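PDB 2Z0Q: Rho guanine nucleotide exchange factor 3 from Mus musculus, which acts as a guanine nucleotide exchange factor for the GTPases RhoA and RhoB, and is represented here by its DH-PH domain pair. Local coordinates for residues Y210-Q221 and Q266-P275. Numbering follows the deposited sequence.
Sequences YKERLLYLEEGQ and QLCYQLYRQP. With SO4 (sulfate ion), chain C; SO4 (sulfate ion), chain E; SO4 (sulfate ion), chain D.
The ring of Y210 turns its CD1–CE1 edge toward the face of Y269, an offset edge-to-face pair with centroids 5.4 Å apart and planes at 64°, while CB of R213 lies at the edge of the Y269 ring, 3.7 Å from CD2. The guanidinium of R213 carries OE1 of Q266 over one face, its CZ 3.4 Å from that oxygen, and the two flat groups stand 69° apart. At the guanidinium edge, NH1 donates to the carbonyl O of L267 (2.9 Å), which lies slightly out of the guanidinium plane, and also to a water held by L267 N. A bend at chi2 (-70°) brings the guanidinium to Q266 and L267, where a long chain with several N-H groups can serve a carbonyl and a water at once. An alanine here would probably leave the L267 carbonyl without its side-chain donor and the Q266 amide freer to turn.

Beyond this, the backbones pair in parallel: Y269 N donates to R213 O, L215 N to Y269 O, and L271 N to L215 O in an almost straight bond. L214 and Y269 share one sheet face, L215 and Q270 the other. Branched L271 packs CD1 against CB of L214 and sets CD2 3.7 Å from CE1 of Y216. Farther on, the Q274 amide reaches E219 O through NE2 at 3.3 Å; G220, in the type II turn 218-221, takes a positive phi that suits glycine, and a CB there would crowd that amide.

Helix 107-125 touches both tyrosines through A120, and F249 of the PH sheet meets both rings. The contact is part of the DH-PH junction typical of Dbl-family exchange factors: the last long DH helix, 180-213, leads into the short strand 214-215, which adds to the PH sheet by pairing in parallel with strand 266-271.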
loop_
_atom_site.group_PDB
_atom_site.type_symbol
_atom_site.label_atom_id
_atom_site.label_comp_id
_atom_site.label_asym_id
_atom_site.label_seq_id
_atom_site.Cartn_x
_atom_site.Cartn_y
_atom_site.Cartn_z
ATOM N N TYR A 210 2.057 -13.744 2.316
ATOM C CA TYR A 210 1.713 -14.460 1.079
ATOM C C TYR A 210 2.370 -15.829 0.989
ATOM O O TYR A 210 1.739 -16.767 0.499
ATOM C CB TYR A 210 2.000 -13.583 -0.148
ATOM C CG TYR A 210 0.988 -12.476 -0.259
ATOM C CD1 TYR A 210 -0.344 -12.753 -0.570
ATOM C CD2 TYR A 210 1.356 -11.130 -0.049
ATOM C CE1 TYR A 210 -1.285 -11.753 -0.682
ATOM C CE2 TYR A 210 0.414 -10.118 -0.158
ATOM C CZ TYR A 210 -0.910 -10.435 -0.481
ATOM O OH TYR A 210 -1.854 -9.450 -0.589
ATOM N N LYS A 211 3.596 -15.991 1.493
ATOM C CA LYS A 211 4.217 -17.315 1.456
ATOM C C LYS A 211 3.381 -18.333 2.245
ATOM O O LYS A 211 3.264 -19.497 1.851
ATOM C CB LYS A 211 5.634 -17.282 2.046
ATOM C CG LYS A 211 6.701 -16.855 1.060
ATOM C CD LYS A 211 8.019 -16.441 1.725
ATOM C CE LYS A 211 8.673 -17.587 2.462
ATOM N NZ LYS A 211 10.035 -17.120 2.912
ATOM N N GLU A 212 2.800 -17.901 3.358
ATOM C CA GLU A 212 2.015 -18.832 4.181
ATOM C C GLU A 212 0.674 -19.161 3.547
ATOM O O GLU A 212 0.026 -20.143 3.923
ATOM C CB GLU A 212 1.806 -18.243 5.592
ATOM C CG GLU A 212 3.124 -17.801 6.213
ATOM C CD GLU A 212 3.021 -17.408 7.680
ATOM O OE1 GLU A 212 2.010 -16.772 8.080
ATOM O OE2 GLU A 212 3.971 -17.731 8.420
ATOM N N ARG A 213 0.269 -18.355 2.568
ATOM C CA ARG A 213 -0.998 -18.562 1.898
ATOM C C ARG A 213 -0.879 -19.269 0.530
ATOM O O ARG A 213 -1.902 -19.509 -0.128
ATOM C CB ARG A 213 -1.728 -17.237 1.733
ATOM C CG ARG A 213 -2.069 -16.478 3.035
ATOM C CD ARG A 213 -3.134 -17.150 3.839
ATOM N NE ARG A 213 -3.566 -16.326 4.984
ATOM C CZ ARG A 213 -4.834 -15.974 5.210
ATOM N NH1 ARG A 213 -5.800 -16.355 4.364
ATOM N NH2 ARG A 213 -5.156 -15.282 6.310
ATOM N N LEU A 214 0.338 -19.611 0.121
ATOM C CA LEU A 214 0.513 -20.343 -1.158
ATOM C C LEU A 214 0.010 -21.769 -0.959
ATOM O O LEU A 214 0.228 -22.384 0.095
ATOM C CB LEU A 214 1.982 -20.378 -1.585
ATOM C CG LEU A 214 2.573 -18.985 -1.939
ATOM C CD1 LEU A 214 4.049 -19.139 -2.316
ATOM C CD2 LEU A 214 1.793 -18.376 -3.135
ATOM N N LEU A 215 -0.675 -22.295 -1.966
ATOM C CA LEU A 215 -1.228 -23.642 -1.892
ATOM C C LEU A 215 -0.616 -24.461 -3.018
ATOM O O LEU A 215 -0.655 -24.039 -4.159
ATOM C CB LEU A 215 -2.737 -23.526 -2.042
ATOM C CG LEU A 215 -3.618 -24.757 -2.081
ATOM C CD1 LEU A 215 -3.436 -25.615 -0.818
ATOM C CD2 LEU A 215 -5.056 -24.234 -2.164
ATOM N N TYR A 216 -0.038 -25.609 -2.681
ATOM C CA TYR A 216 0.627 -26.470 -3.652
ATOM C C TYR A 216 -0.167 -27.772 -3.841
ATOM O O TYR A 216 0.079 -28.755 -3.131
ATOM C CB TYR A 216 2.041 -26.797 -3.142
ATOM C CG TYR A 216 2.869 -25.580 -2.769
ATOM C CD1 TYR A 216 3.690 -24.944 -3.710
ATOM C CD2 TYR A 216 2.840 -25.056 -1.472
ATOM C CE1 TYR A 216 4.464 -23.819 -3.366
ATOM C CE2 TYR A 216 3.608 -23.949 -1.126
ATOM C CZ TYR A 216 4.417 -23.334 -2.063
ATOM O OH TYR A 216 5.198 -22.263 -1.673
ATOM N N LEU A 217 -1.098 -27.797 -4.793
ATOM C CA LEU A 217 -1.915 -28.993 -4.979
ATOM C C LEU A 217 -1.420 -29.945 -6.061
ATOM O O LEU A 217 -2.000 -31.032 -6.268
ATOM C CB LEU A 217 -3.371 -28.588 -5.231
ATOM C CG LEU A 217 -3.927 -27.706 -4.111
ATOM C CD1 LEU A 217 -5.366 -27.276 -4.438
ATOM C CD2 LEU A 217 -3.847 -28.475 -2.780
ATOM N N GLU A 218 -0.343 -29.566 -6.744
ATOM C CA GLU A 218 0.197 -30.444 -7.781
ATOM C C GLU A 218 1.694 -30.662 -7.624
ATOM O O GLU A 218 2.404 -29.839 -7.063
ATOM C CB GLU A 218 -0.110 -29.891 -9.174
ATOM C CG GLU A 218 -1.606 -29.652 -9.407
ATOM C CD GLU A 218 -1.871 -29.007 -10.748
ATOM O OE1 GLU A 218 -1.801 -29.729 -11.767
ATOM O OE2 GLU A 218 -2.123 -27.795 -10.781
ATOM N N GLU A 219 2.165 -31.788 -8.140
ATOM C CA GLU A 219 3.571 -32.162 -8.046
ATOM C C GLU A 219 4.588 -31.175 -8.596
ATOM O O GLU A 219 4.370 -30.534 -9.635
ATOM C CB GLU A 219 3.780 -33.513 -8.728
ATOM C CG GLU A 219 3.155 -34.647 -7.966
ATOM C CD GLU A 219 3.771 -34.821 -6.592
ATOM O OE1 GLU A 219 3.645 -33.895 -5.748
ATOM O OE2 GLU A 219 4.388 -35.890 -6.361
ATOM N N GLY A 220 5.706 -31.076 -7.878
ATOM C CA GLY A 220 6.796 -30.206 -8.279
ATOM C C GLY A 220 6.566 -28.719 -8.217
ATOM O O GLY A 220 7.341 -27.951 -8.805
ATOM N N GLN A 221 5.534 -28.288 -7.497
ATOM C CA GLN A 221 5.249 -26.860 -7.401
ATOM C C GLN A 221 5.984 -26.184 -6.265
ATOM O O GLN A 221 6.099 -24.966 -6.239
ATOM C CB GLN A 221 3.751 -26.617 -7.254
ATOM C CG GLN A 221 2.977 -27.128 -8.461
ATOM C CD GLN A 221 1.535 -26.682 -8.436
ATOM O OE1 GLN A 221 0.877 -26.677 -7.385
ATOM N NE2 GLN A 221 1.023 -26.310 -9.602
ATOM N N GLN A 266 -10.150 -20.246 4.313
ATOM C CA GLN A 266 -9.239 -19.131 4.083
ATOM C C GLN A 266 -8.913 -18.751 2.641
ATOM O O GLN A 266 -8.893 -19.589 1.745
ATOM C CB GLN A 266 -7.920 -19.390 4.813
ATOM C CG GLN A 266 -7.998 -19.218 6.326
ATOM C CD GLN A 266 -6.671 -19.497 7.029
ATOM O OE1 GLN A 266 -5.600 -19.004 6.615
ATOM N NE2 GLN A 266 -6.730 -20.281 8.105
ATOM N N LEU A 267 -8.633 -17.466 2.446
ATOM C CA LEU A 267 -8.245 -16.950 1.138
ATOM C C LEU A 267 -6.817 -17.438 0.886
ATOM O O LEU A 267 -5.877 -17.045 1.588
ATOM C CB LEU A 267 -8.285 -15.427 1.156
ATOM C CG LEU A 267 -7.880 -14.729 -0.143
ATOM C CD1 LEU A 267 -8.767 -15.264 -1.279
ATOM C CD2 LEU A 267 -8.041 -13.205 0.005
ATOM N N CYS A 268 -6.634 -18.270 -0.137
ATOM C CA CYS A 268 -5.322 -18.824 -0.428
ATOM C C CYS A 268 -4.962 -18.558 -1.887
ATOM O O CYS A 268 -5.783 -18.020 -2.613
ATOM C CB CYS A 268 -5.312 -20.322 -0.176
ATOM S SG CYS A 268 -5.461 -20.695 1.613
ATOM N N TYR A 269 -3.741 -18.911 -2.278
ATOM C CA TYR A 269 -3.271 -18.659 -3.659
ATOM C C TYR A 269 -2.722 -19.980 -4.202
ATOM O O TYR A 269 -1.585 -20.405 -3.916
ATOM C CB TYR A 269 -2.200 -17.535 -3.635
ATOM C CG TYR A 269 -2.737 -16.275 -2.987
ATOM C CD1 TYR A 269 -3.567 -15.402 -3.681
ATOM C CD2 TYR A 269 -2.519 -16.030 -1.630
ATOM C CE1 TYR A 269 -4.184 -14.325 -3.046
ATOM C CE2 TYR A 269 -3.128 -14.937 -0.981
ATOM C CZ TYR A 269 -3.950 -14.109 -1.683
ATOM O OH TYR A 269 -4.571 -13.072 -1.011
ATOM N N GLN A 270 -3.582 -20.638 -4.978
ATOM C CA GLN A 270 -3.305 -21.940 -5.560
ATOM C C GLN A 270 -2.326 -21.814 -6.733
ATOM O O GLN A 270 -2.631 -21.120 -7.724
ATOM C CB GLN A 270 -4.660 -22.555 -6.003
ATOM C CG GLN A 270 -4.534 -23.965 -6.569
ATOM C CD GLN A 270 -5.880 -24.520 -7.021
ATOM O OE1 GLN A 270 -6.928 -23.984 -6.689
ATOM N NE2 GLN A 270 -5.841 -25.589 -7.795
ATOM N N LEU A 271 -1.154 -22.428 -6.608
ATOM C CA LEU A 271 -0.170 -22.293 -7.695
ATOM C C LEU A 271 -0.778 -22.792 -9.008
ATOM O O LEU A 271 -1.382 -23.871 -9.050
ATOM C CB LEU A 271 1.133 -23.023 -7.384
ATOM C CG LEU A 271 2.178 -22.096 -6.722
ATOM C CD1 LEU A 271 1.741 -21.777 -5.292
ATOM C CD2 LEU A 271 3.555 -22.731 -6.759
ATOM N N TYR A 272 -0.607 -21.994 -10.068
ATOM C CA TYR A 272 -1.154 -22.313 -11.407
ATOM C C TYR A 272 -0.191 -23.178 -12.248
ATOM O O TYR A 272 -0.625 -23.969 -13.105
ATOM C CB TYR A 272 -1.462 -20.983 -12.099
ATOM C CG TYR A 272 -2.152 -21.051 -13.439
ATOM C CD1 TYR A 272 -3.434 -21.582 -13.547
ATOM C CD2 TYR A 272 -1.563 -20.470 -14.579
ATOM C CE1 TYR A 272 -4.139 -21.535 -14.751
ATOM C CE2 TYR A 272 -2.269 -20.406 -15.813
ATOM C CZ TYR A 272 -3.554 -20.940 -15.876
ATOM O OH TYR A 272 -4.300 -20.847 -17.009
ATOM N N ARG A 273 1.101 -23.014 -12.008
ATOM C CA ARG A 273 2.162 -23.766 -12.675
ATOM C C ARG A 273 3.289 -23.813 -11.680
ATOM O O ARG A 273 3.209 -23.215 -10.590
ATOM C CB ARG A 273 2.654 -23.052 -13.943
ATOM C CG ARG A 273 1.584 -22.863 -14.982
ATOM C CD ARG A 273 1.319 -24.153 -15.771
ATOM N NE ARG A 273 0.521 -23.884 -16.974
ATOM C CZ ARG A 273 -0.802 -23.772 -16.998
ATOM N NH1 ARG A 273 -1.514 -23.903 -15.878
ATOM N NH2 ARG A 273 -1.423 -23.563 -18.158
ATOM N N GLN A 274 4.356 -24.489 -12.055
ATOM C CA GLN A 274 5.523 -24.550 -11.189
ATOM C C GLN A 274 6.172 -23.173 -11.183
ATOM O O GLN A 274 6.070 -22.410 -12.144
ATOM C CB GLN A 274 6.480 -25.601 -11.703
ATOM C CG GLN A 274 5.752 -26.938 -11.796
ATOM C CD GLN A 274 6.637 -28.034 -12.307
ATOM O OE1 GLN A 274 7.597 -27.778 -13.018
ATOM N NE2 GLN A 274 6.306 -29.279 -11.958
ATOM N N PRO A 275 6.818 -22.818 -10.074
ATOM C CA PRO A 275 7.461 -21.501 -9.988
ATOM C C PRO A 275 8.555 -21.322 -11.045
ATOM O O PRO A 275 9.213 -22.294 -11.423
ATOM C CB PRO A 275 8.064 -21.500 -8.571
ATOM C CG PRO A 275 7.233 -22.478 -7.819
ATOM C CD PRO A 275 6.967 -23.578 -8.821
HETATM S S SO4 C . -5.205 -23.876 -17.890
HETATM O O1 SO4 C . -6.105 -24.947 -18.438
HETATM O O2 SO4 C . -6.050 -22.732 -17.374
HETATM O O3 SO4 C . -4.393 -24.438 -16.759
HETATM O O4 SO4 C . -4.283 -23.438 -18.995
HETATM S S SO4 E . 6.571 -31.384 -4.507
HETATM O O1 SO4 E . 6.512 -32.412 -5.568
HETATM O O2 SO4 E . 5.320 -31.429 -3.710
HETATM O O3 SO4 E . 7.739 -31.634 -3.628
HETATM O O4 SO4 E . 6.702 -30.041 -5.106
HETATM S S SO4 D . 1.959 -23.490 -20.062
HETATM O O1 SO4 D . 2.225 -24.968 -19.923
HETATM O O2 SO4 D . 0.485 -23.302 -20.236
HETATM O O3 SO4 D . 2.356 -22.809 -18.806
HETATM O O4 SO4 D . 2.704 -22.900 -21.210
HETATM O O HOH W 1 -8.284 -15.617 4.887
HETATM O O HOH W 2 -1.457 -25.899 -6.886
HETATM O O HOH W 3 -3.171 -26.758 -8.724
HETATM O O HOH W 4 -2.777 -25.531 -12.574
HETATM O O HOH W 5 -0.390 -27.188 -13.307
#